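Local coordinates for Isomerase/lactonizing enzyme (Agrobacterium fabrum str. C58, PDB 2NQL), which belongs to the mandelate racemase/muconate lactonizing enzyme group of the enolase superfamily, pairing an N-terminal capping domain with a barrel domain that holds a sodium ion, at residues G116-Y119 and V120-L123; G294-N297 and F298-G302; N83-L86 and A87-I91; A129-D132 and I133-Q136. All coordinates share one frame; numbering follows the deposited sequence. Where two conformers were deposited one is given.

Interaction 1. Residues G116-Y119 and V120-L123; sequences GGFY and VDAL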
loop_
_atom_site.group_PDB
_atom_site.type_symbol
_atom_site.label_atom_id
_atom_site.label_comp_id
_atom_site.label_asym_id
_atom_site.label_seq_id
_atom_site.Cartn_x
_atom_site.Cartn_y
_atom_site.Cartn_z
ATOM N N GLY A 116 -2.184 3.180 -0.414
ATOM C CA GLY A 116 -0.806 3.689 -0.494
ATOM C C GLY A 116 -0.020 2.987 -1.572
ATOM O O GLY A 116 -0.537 2.739 -2.663
ATOM N N GLY A 117 1.235 2.660 -1.257
ATOM C CA GLY A 117 2.080 1.848 -2.142
ATOM C C GLY A 117 2.079 2.230 -3.611
ATOM O O GLY A 117 2.166 3.419 -3.958
ATOM N N PHE A 118 1.934 1.226 -4.482
ATOM C CA PHE A 118 1.911 1.449 -5.926
ATOM C C PHE A 118 0.654 2.147 -6.411
ATOM O O PHE A 118 0.692 2.842 -7.409
ATOM C CB PHE A 118 2.078 0.128 -6.683
ATOM C CG PHE A 118 3.440 -0.492 -6.477
ATOM C CD1 PHE A 118 4.540 0.006 -7.159
ATOM C CD2 PHE A 118 3.605 -1.556 -5.571
ATOM C CE1 PHE A 118 5.823 -0.554 -6.961
ATOM C CE2 PHE A 118 4.866 -2.123 -5.371
ATOM C CZ PHE A 118 5.981 -1.604 -6.062
ATOM N N TYR A 119 -0.466 1.922 -5.734
ATOM C CA TYR A 119 -1.705 2.571 -6.148
ATOM C C TYR A 119 -1.576 4.094 -6.064
ATOM O O TYR A 119 -1.865 4.781 -7.043
ATOM C CB TYR A 119 -2.895 2.118 -5.300
ATOM C CG TYR A 119 -4.223 2.485 -5.936
ATOM C CD1 TYR A 119 -4.645 1.857 -7.089
ATOM C CD2 TYR A 119 -5.068 3.459 -5.354
ATOM C CE1 TYR A 119 -5.886 2.167 -7.682
ATOM C CE2 TYR A 119 -6.309 3.796 -5.947
ATOM C CZ TYR A 119 -6.709 3.129 -7.097
ATOM O OH TYR A 119 -7.909 3.396 -7.721
ATOM N N VAL A 120 -1.092 4.592 -4.926
ATOM C CA VAL A 120 -0.889 6.031 -4.791
ATOM C C VAL A 120 0.270 6.547 -5.643
ATOM O O VAL A 120 0.204 7.670 -6.131
ATOM C CB VAL A 120 -0.951 6.566 -3.326
ATOM C CG1 VAL A 120 -0.784 8.134 -3.266
ATOM C CG2 VAL A 120 -2.328 6.209 -2.707
ATOM N N ASP A 121 1.289 5.715 -5.894
ATOM C CA ASP A 121 2.342 6.108 -6.858
ATOM C C ASP A 121 1.664 6.455 -8.191
ATOM O O ASP A 121 1.938 7.504 -8.799
ATOM C CB ASP A 121 3.327 4.957 -7.131
ATOM C CG ASP A 121 4.413 4.809 -6.079
ATOM O OD1 ASP A 121 4.512 5.610 -5.130
ATOM O OD2 ASP A 121 5.159 3.800 -6.215
ATOM N N ALA A 122 0.777 5.565 -8.638
ATOM C CA ALA A 122 0.078 5.753 -9.906
ATOM C C ALA A 122 -0.762 7.021 -9.903
ATOM O O ALA A 122 -0.730 7.789 -10.875
ATOM C CB ALA A 122 -0.785 4.524 -10.257
ATOM N N LEU A 123 -1.505 7.226 -8.816
ATOM C CA LEU A 123 -2.340 8.412 -8.667
ATOM C C LEU A 123 -1.498 9.675 -8.672
ATOM O O LEU A 123 -1.918 10.683 -9.219
ATOM C CB LEU A 123 -3.190 8.348 -7.419
ATOM C CG LEU A 123 -4.181 7.172 -7.256
ATOM C CD1 LEU A 123 -5.059 7.388 -5.993
ATOM C CD2 LEU A 123 -5.036 6.968 -8.519
#
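Gly-116 O receives the amide of Val-120 at 3.0 Å, in an almost straight bond (177° at the hydrogen) that reaches the carbonyl from well above its plane. The i to i+4 ladder then continues from Asp-121, Ala-122 and Leu-123 to Gly-117, Phe-118 and Tyr-119, and runs on into helix 117-138. Gly-117 has a positive phi, which favours glycine.

Among the side chains, Tyr-119 and Leu-123 meet one turn apart. The Tyr-119 ring, swung to the carbonyl side of its own residue (chi1 -165°), crosses the leucine at a slant, and its CE2 lies 3.8 Å from Leu-123 CD1. Val-120 turns CG2 back over the start of the helix, 3.7 Å from Gly-116 CA. Phe-118 and Asp-121 run side by side in the same direction with ring and carboxylate nearly perpendicular (87°); CD1 of the phenylalanine is 4.0 Å from OD2 of the aspartate.

The polar ends look elsewhere. Tyr-119 OH bonds to Leu-105 O in helix 98-109, while Asp-121 gives OD1 to His-292 and OD2 to the Tyr-114 hydroxyl of the second subunit, whose Tyr-114 ring also stacks on Phe-118. The start of the helix thus combines an apolar face inside the capping domain with a buried carboxylate that joins this domain, the barrel domain and the dimer partner; the several polar partners probably favour its charged form.

Interaction 2. Residues G294-N297 and F298-G302; sequences GITN and FIRIG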
loop_
_atom_site.group_PDB
_atom_site.type_symbol
_atom_site.label_atom_id
_atom_site.label_comp_id
_atom_site.label_asym_id
_atom_site.label_seq_id
_atom_site.Cartn_x
_atom_site.Cartn_y
_atom_site.Cartn_z
ATOM N N GLY A 294 1.958 13.069 -5.178
ATOM C CA GLY A 294 1.193 13.904 -6.105
ATOM C C GLY A 294 0.875 15.215 -5.399
ATOM O O GLY A 294 1.025 15.313 -4.181
ATOM N N ILE A 295 0.459 16.212 -6.174
ATOM C CA ILE A 295 0.279 17.575 -5.667
ATOM C C ILE A 295 -0.876 17.666 -4.662
ATOM O O ILE A 295 -0.734 18.259 -3.593
ATOM C CB ILE A 295 0.097 18.580 -6.831
ATOM C CG1 ILE A 295 1.444 18.784 -7.552
ATOM C CG2 ILE A 295 -0.459 19.966 -6.315
ATOM C CD1 ILE A 295 1.313 19.298 -8.952
ATOM N N THR A 296 -2.016 17.085 -5.010
ATOM C CA THR A 296 -3.172 17.065 -4.075
ATOM C C THR A 296 -2.792 16.559 -2.669
ATOM O O THR A 296 -3.086 17.227 -1.671
ATOM C CB THR A 296 -4.327 16.250 -4.660
ATOM O OG1 THR A 296 -4.737 16.835 -5.898
ATOM C CG2 THR A 296 -5.520 16.150 -3.672
ATOM N N ASN A 297 -2.107 15.409 -2.594
ATOM C CA ASN A 297 -1.637 14.867 -1.311
ATOM C C ASN A 297 -0.623 15.716 -0.588
ATOM O O ASN A 297 -0.664 15.848 0.630
ATOM C CB ASN A 297 -1.080 13.437 -1.486
ATOM C CG ASN A 297 -2.190 12.387 -1.517
ATOM O OD1 ASN A 297 -3.148 12.468 -0.744
ATOM N ND2 ASN A 297 -2.048 11.387 -2.387
ATOM N N PHE A 298 0.303 16.277 -1.359
ATOM C CA PHE A 298 1.394 17.078 -0.820
ATOM C C PHE A 298 0.786 18.333 -0.169
ATOM O O PHE A 298 1.149 18.665 0.959
ATOM C CB PHE A 298 2.288 17.441 -1.995
ATOM C CG PHE A 298 3.710 17.744 -1.658
ATOM C CD1 PHE A 298 4.704 16.766 -1.820
ATOM C CD2 PHE A 298 4.083 19.048 -1.309
ATOM C CE1 PHE A 298 6.044 17.074 -1.595
ATOM C CE2 PHE A 298 5.420 19.367 -1.062
ATOM C CZ PHE A 298 6.396 18.385 -1.209
ATOM N N ILE A 299 -0.166 18.984 -0.852
ATOM C CA ILE A 299 -0.830 20.203 -0.369
ATOM C C ILE A 299 -1.587 19.939 0.952
ATOM O O ILE A 299 -1.543 20.724 1.895
ATOM C CB ILE A 299 -1.776 20.782 -1.493
ATOM C CG1 ILE A 299 -0.964 21.510 -2.578
ATOM C CG2 ILE A 299 -2.851 21.704 -0.942
ATOM C CD1 ILE A 299 0.141 22.426 -2.043
ATOM N N ARG A 300 -2.280 18.807 1.012
ATOM C CA ARG A 300 -2.989 18.406 2.249
ATOM C C ARG A 300 -2.062 18.063 3.415
ATOM O O ARG A 300 -2.356 18.410 4.554
ATOM C CB ARG A 300 -3.964 17.255 1.973
ATOM C CG ARG A 300 -5.010 17.614 0.939
ATOM C CD ARG A 300 -5.827 16.394 0.488
ATOM N NE ARG A 300 -6.935 16.816 -0.374
ATOM C CZ ARG A 300 -7.734 15.997 -1.057
ATOM N NH1 ARG A 300 -7.530 14.683 -1.020
ATOM N NH2 ARG A 300 -8.716 16.502 -1.813
ATOM N N ILE A 301 -0.936 17.396 3.140
ATOM C CA ILE A 301 0.089 17.172 4.156
ATOM C C ILE A 301 0.667 18.517 4.674
ATOM O O ILE A 301 0.871 18.707 5.893
ATOM C CB ILE A 301 1.188 16.206 3.641
ATOM C CG1 ILE A 301 0.650 14.762 3.632
ATOM C CG2 ILE A 301 2.451 16.315 4.460
ATOM C CD1 ILE A 301 1.426 13.812 2.717
ATOM N N GLY A 302 0.931 19.427 3.745
ATOM C CA GLY A 302 1.398 20.777 4.079
ATOM C C GLY A 302 0.420 21.537 4.978
ATOM O O GLY A 302 0.835 22.145 5.968
HETATM O O HOH W 1 -5.581 12.940 0.265
#
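Thr-296 and Arg-300, one helical turn apart, run side by side and end with the threonine methyl over the arginine's flat group. Thr-296 CG2 sits above the centre of one guanidinium face, 3.4 Å from Arg-300 CZ. The methyl gets there because it lies anti to the backbone N, which leaves OG1 beside that N (chi1 -60°) and bonded to Asp-127. The arginine chain is extended from CG to NE, passing its CG 3.3 Å from Thr-296 O.

Asn-297 is linked to the same guanidinium by a water lying in its plane, which donates to Asn-297 OD1 at 2.7 Å and accepts from Arg-300 NH1 at 2.9 Å. The amide's other end, ND2, bonds to Tyr-102 OH and Lys-293 O. Ile-295 and Ile-299 also point the same way in the conformer given for Ile-299.

Beneath these pairs runs the start of helix 295-308, with Gly-294 at the N-cap position; Gly-294 O accepts Phe-298 N at 3.1 Å, and Ile-299, Arg-300 and Ile-301 continue the ladder. The Phe-298 ring leads away to helix 322-331 of the barrel domain.

Arg-300 NH1 forms a salt bridge with Asp-103 of the capping domain, and NE bonds to a glycerol. With a methyl against one face, a water at its edge and a salt bridge to Asp-103, the guanidinium is probably limited in tilt and rotation, and its charge is probably balanced at least in part by that aspartate at the domain boundary.

Interaction 3. Residues N83-L86 and A87-I91; sequences NDLL and AGFVI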
loop_
_atom_site.group_PDB
_atom_site.type_symbol
_atom_site.label_atom_id
_atom_site.label_comp_id
_atom_site.label_asym_id
_atom_site.label_seq_id
_atom_site.Cartn_x
_atom_site.Cartn_y
_atom_site.Cartn_z
ATOM N N ASN A 83 -2.893 1.647 -17.226
ATOM C CA ASN A 83 -3.423 1.161 -18.513
ATOM C C ASN A 83 -4.719 0.333 -18.357
ATOM O O ASN A 83 -5.652 0.467 -19.175
ATOM C CB ASN A 83 -2.395 0.338 -19.280
ATOM C CG ASN A 83 -1.250 1.206 -19.818
ATOM O OD1 ASN A 83 -1.473 2.331 -20.286
ATOM N ND2 ASN A 83 -0.031 0.690 -19.732
ATOM N N ASP A 84 -4.765 -0.501 -17.322
ATOM C CA ASP A 84 -5.930 -1.398 -17.142
ATOM C C ASP A 84 -7.115 -0.684 -16.520
ATOM O O ASP A 84 -8.261 -0.920 -16.910
ATOM C CB ASP A 84 -5.584 -2.635 -16.289
ATOM C CG ASP A 84 -6.804 -3.575 -16.097
ATOM O OD1 ASP A 84 -7.296 -4.120 -17.094
ATOM O OD2 ASP A 84 -7.281 -3.711 -14.958
ATOM N N LEU A 85 -6.837 0.155 -15.527
ATOM C CA LEU A 85 -7.861 0.695 -14.650
ATOM C C LEU A 85 -7.991 2.212 -14.699
ATOM O O LEU A 85 -9.077 2.738 -14.933
ATOM C CB LEU A 85 -7.646 0.239 -13.201
ATOM C CG LEU A 85 -8.517 0.908 -12.120
ATOM C CD1 LEU A 85 -10.022 0.516 -12.226
ATOM C CD2 LEU A 85 -7.983 0.701 -10.687
ATOM N N LEU A 86 -6.902 2.929 -14.432
ATOM C CA LEU A 86 -7.071 4.316 -13.994
ATOM C C LEU A 86 -7.284 5.277 -15.164
ATOM O O LEU A 86 -8.050 6.231 -15.049
ATOM C CB LEU A 86 -5.867 4.762 -13.157
ATOM C CG LEU A 86 -5.682 4.048 -11.834
ATOM C CD1 LEU A 86 -4.237 4.271 -11.348
ATOM C CD2 LEU A 86 -6.701 4.580 -10.803
ATOM N N ALA A 87 -6.608 5.015 -16.284
ATOM C CA ALA A 87 -6.706 5.886 -17.463
ATOM C C ALA A 87 -8.161 6.027 -17.926
ATOM O O ALA A 87 -8.591 7.106 -18.283
ATOM C CB ALA A 87 -5.871 5.380 -18.594
ATOM N N GLY A 88 -8.897 4.922 -17.897
ATOM C CA GLY A 88 -10.310 4.908 -18.309
ATOM C C GLY A 88 -11.195 5.847 -17.518
ATOM O O GLY A 88 -12.199 6.341 -18.048
ATOM N N PHE A 89 -10.853 6.069 -16.254
ATOM C CA PHE A 89 -11.595 6.965 -15.375
ATOM C C PHE A 89 -11.071 8.406 -15.331
ATOM O O PHE A 89 -11.649 9.276 -14.679
ATOM C CB PHE A 89 -11.692 6.369 -13.979
ATOM C CG PHE A 89 -12.531 5.120 -13.942
ATOM C CD1 PHE A 89 -13.924 5.219 -13.970
ATOM C CD2 PHE A 89 -11.946 3.865 -13.945
ATOM C CE1 PHE A 89 -14.720 4.079 -13.961
ATOM C CE2 PHE A 89 -12.723 2.717 -13.948
ATOM C CZ PHE A 89 -14.124 2.827 -13.956
ATOM N N VAL A 90 -9.974 8.635 -16.030
ATOM C CA VAL A 90 -9.466 9.999 -16.255
ATOM C C VAL A 90 -9.928 10.539 -17.604
ATOM O O VAL A 90 -10.329 11.700 -17.694
ATOM C CB VAL A 90 -7.914 10.055 -16.112
ATOM C CG1 VAL A 90 -7.384 11.471 -16.481
ATOM C CG2 VAL A 90 -7.556 9.717 -14.689
ATOM N N ILE A 91 -9.862 9.703 -18.641
ATOM C CA ILE A 91 -10.294 10.070 -19.985
ATOM C C ILE A 91 -11.770 10.525 -19.974
ATOM O O ILE A 91 -12.645 9.857 -19.390
ATOM C CB ILE A 91 -10.049 8.900 -20.981
ATOM C CG1 ILE A 91 -8.546 8.756 -21.297
ATOM C CG2 ILE A 91 -10.848 9.091 -22.279
ATOM C CD1 ILE A 91 -8.138 7.356 -21.775
HETATM O O HOH W 2 -8.127 2.123 -18.271
#
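Apolar contact across this helix end is carried by Leu-85 and Phe-89, whose side chains cross at a slant. The Leu-85 CD1 methyl comes within 3.9 Å of Phe-89 CE2.

Carbon atoms also approach carbonyl oxygens. The Phe-89 ring presents its edge to Leu-85 O, which lies near the ring plane, 3.2 Å from Phe-89 CD2, an approach that brings the slightly positive rim of the ring to the oxygen. Val-90 CG2 lies 3.5 Å from Leu-86 O.

The segments close helix 75-90 of the capping domain, in the enolase-superfamily arrangement where helices pack on an antiparallel sheet. Leu-86 faces Tyr-119, Ala-122 and Leu-123 of helix 117-138, Ala-87 rests on Val-8 of strand 5-15, and Phe-89 also reaches Leu-105 and Met-108 of helix 98-109.

Backbone hydrogen bonding is irregular here. Leu-86 O takes Phe-89 N at 3.1 Å from far above the carbonyl plane (58°), in a bond bent to 136° at the hydrogen, and its second bond, from Val-90 N, is weak. Ala-87 O then accepts both Val-90 N and Ile-91 N as the helix runs out.

A water links Asn-83 O to Gly-88 N where the helix widens into a pi-type turn at 83-86, donating to the oxygen at 3.1 Å and accepting from the amide at 2.9 Å. Polar contacts to the second subunit lie close by: Asp-84 OD2 bonds to its Tyr-36 hydroxyl, and Gly-88 O to its Asn-32.

Interaction 4. Residues A129-D132 and I133-Q136; sequences ALWD and IAGQ
Ala-129 O accepts the amide of Ile-133 at 3.0 Å, and the isoleucine lays its CG1 beside the same oxygen, 3.5 Å away. Leu-130 follows with its O bonded to Ala-134 N, while its side chain leaves the turn for Val-101 and Met-57. Trp-131 holds Gly-135 N through its carbonyl; its indole passes Ala-134 loosely, CE3 to CB 4.4 Å.

This is a regular stretch of helix 117-138, which packs on strand 50-59 of the capping domain's antiparallel sheet through Ile-133, and on helices 98-109 and 142-145 through Trp-131 and Ala-134.

Asp-132 grips Gln-136 twice. Its O takes the backbone N at 3.1 Å, almost straight at 176°, and its OD1 takes Gln-136 NE2 at 3.2 Å. Chi1 of -172° carries the carboxylate to the carbonyl side of its residue, toward the glutamine one turn on. The donor arrives from well above the carboxylate plane (62°), though OD1 lies close to the amide plane. Leu-373 N also bonds to OD1, Trp-66 N satisfies OD2, and Gln-136 NE2 has a second acceptor in Val-64 O.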
loop_
_atom_site.group_PDB
_atom_site.type_symbol
_atom_site.label_atom_id
_atom_site.label_comp_id
_atom_site.label_asym_id
_atom_site.label_seq_id
_atom_site.Cartn_x
_atom_site.Cartn_y
_atom_site.Cartn_z
ATOM N N ALA A 129 0.234 15.324 -13.773
ATOM C CA ALA A 129 -0.101 15.625 -15.165
ATOM C C ALA A 129 -1.378 16.470 -15.289
ATOM O O ALA A 129 -1.438 17.393 -16.098
ATOM C CB ALA A 129 -0.202 14.376 -15.971
ATOM N N LEU A 130 -2.396 16.143 -14.495
ATOM C CA LEU A 130 -3.640 16.912 -14.509
ATOM C C LEU A 130 -3.463 18.349 -13.985
ATOM O O LEU A 130 -4.015 19.285 -14.581
ATOM C CB LEU A 130 -4.754 16.185 -13.718
ATOM C CG LEU A 130 -6.192 16.541 -14.114
ATOM C CD1 LEU A 130 -6.528 16.207 -15.568
ATOM C CD2 LEU A 130 -7.147 15.812 -13.196
ATOM N N TRP A 131 -2.700 18.534 -12.906
ATOM C CA TRP A 131 -2.372 19.907 -12.462
ATOM C C TRP A 131 -1.538 20.692 -13.483
ATOM O O TRP A 131 -1.716 21.918 -13.617
ATOM C CB TRP A 131 -1.655 19.925 -11.114
ATOM C CG TRP A 131 -2.544 19.789 -9.913
ATOM C CD1 TRP A 131 -2.725 18.661 -9.120
ATOM C CD2 TRP A 131 -3.388 20.802 -9.363
ATOM N NE1 TRP A 131 -3.609 18.947 -8.088
ATOM C CE2 TRP A 131 -4.043 20.241 -8.225
ATOM C CE3 TRP A 131 -3.655 22.143 -9.712
ATOM C CZ2 TRP A 131 -4.949 20.980 -7.442
ATOM C CZ3 TRP A 131 -4.556 22.872 -8.922
ATOM C CH2 TRP A 131 -5.200 22.281 -7.818
ATOM N N ASP A 132 -0.647 19.994 -14.192
ATOM C CA ASP A 132 0.147 20.608 -15.294
ATOM C C ASP A 132 -0.816 21.145 -16.360
ATOM O O ASP A 132 -0.718 22.294 -16.791
ATOM C CB ASP A 132 1.100 19.566 -15.888
ATOM C CG ASP A 132 2.091 20.145 -16.902
ATOM O OD1 ASP A 132 2.231 21.389 -17.000
ATOM O OD2 ASP A 132 2.742 19.337 -17.612
ATOM N N ILE A 133 -1.760 20.311 -16.775
ATOM C CA ILE A 133 -2.803 20.717 -17.735
ATOM C C ILE A 133 -3.643 21.893 -17.205
ATOM O O ILE A 133 -3.856 22.878 -17.937
ATOM C CB ILE A 133 -3.684 19.500 -18.162
ATOM C CG1 ILE A 133 -2.863 18.543 -19.040
ATOM C CG2 ILE A 133 -4.910 19.965 -18.961
ATOM C CD1 ILE A 133 -3.492 17.147 -19.203
ATOM N N ALA A 134 -4.087 21.804 -15.952
ATOM C CA ALA A 134 -4.912 22.845 -15.325
ATOM C C ALA A 134 -4.190 24.193 -15.419
ATOM O O ALA A 134 -4.781 25.211 -15.791
ATOM C CB ALA A 134 -5.209 22.495 -13.849
ATOM N N GLY A 135 -2.897 24.175 -15.121
ATOM C CA GLY A 135 -2.108 25.413 -15.118
ATOM C C GLY A 135 -1.966 25.986 -16.508
ATOM O O GLY A 135 -2.223 27.178 -16.708
ATOM N N GLN A 136 -1.568 25.149 -17.460
ATOM C CA GLN A 136 -1.474 25.545 -18.863
ATOM C C GLN A 136 -2.761 26.140 -19.420
ATOM O O GLN A 136 -2.728 27.187 -20.081
ATOM C CB GLN A 136 -1.060 24.381 -19.739
ATOM C CG GLN A 136 0.412 23.978 -19.560
ATOM C CD GLN A 136 0.793 22.883 -20.515
ATOM O OE1 GLN A 136 0.684 23.049 -21.733
ATOM N NE2 GLN A 136 1.231 21.734 -19.974
#

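Overall arrangement
Four short helical stretches, three of them in the capping domain and one in the barrel domain, illustrate how local contacts combine in a fold. Interactions 1 and 4 belong to one helix, 117-138, with centres 19 Å apart and no direct touch. Interaction 3 packs on interaction 1, where Leu-86 CD1 lies 3.6 Å from Ala-122 CB, and both also reach the second subunit. Interaction 2 meets that helix at both places: Asn-297 ND2 is 3.6 Å from Val-120 CG1, and Thr-296 OG1 is 3.2 Å from Trp-131 NE1, a probable hydrogen bond. The sodium ion, at Glu-240 and Glu-266, lies about 11 Å from the Phe-298 side chain of interaction 2.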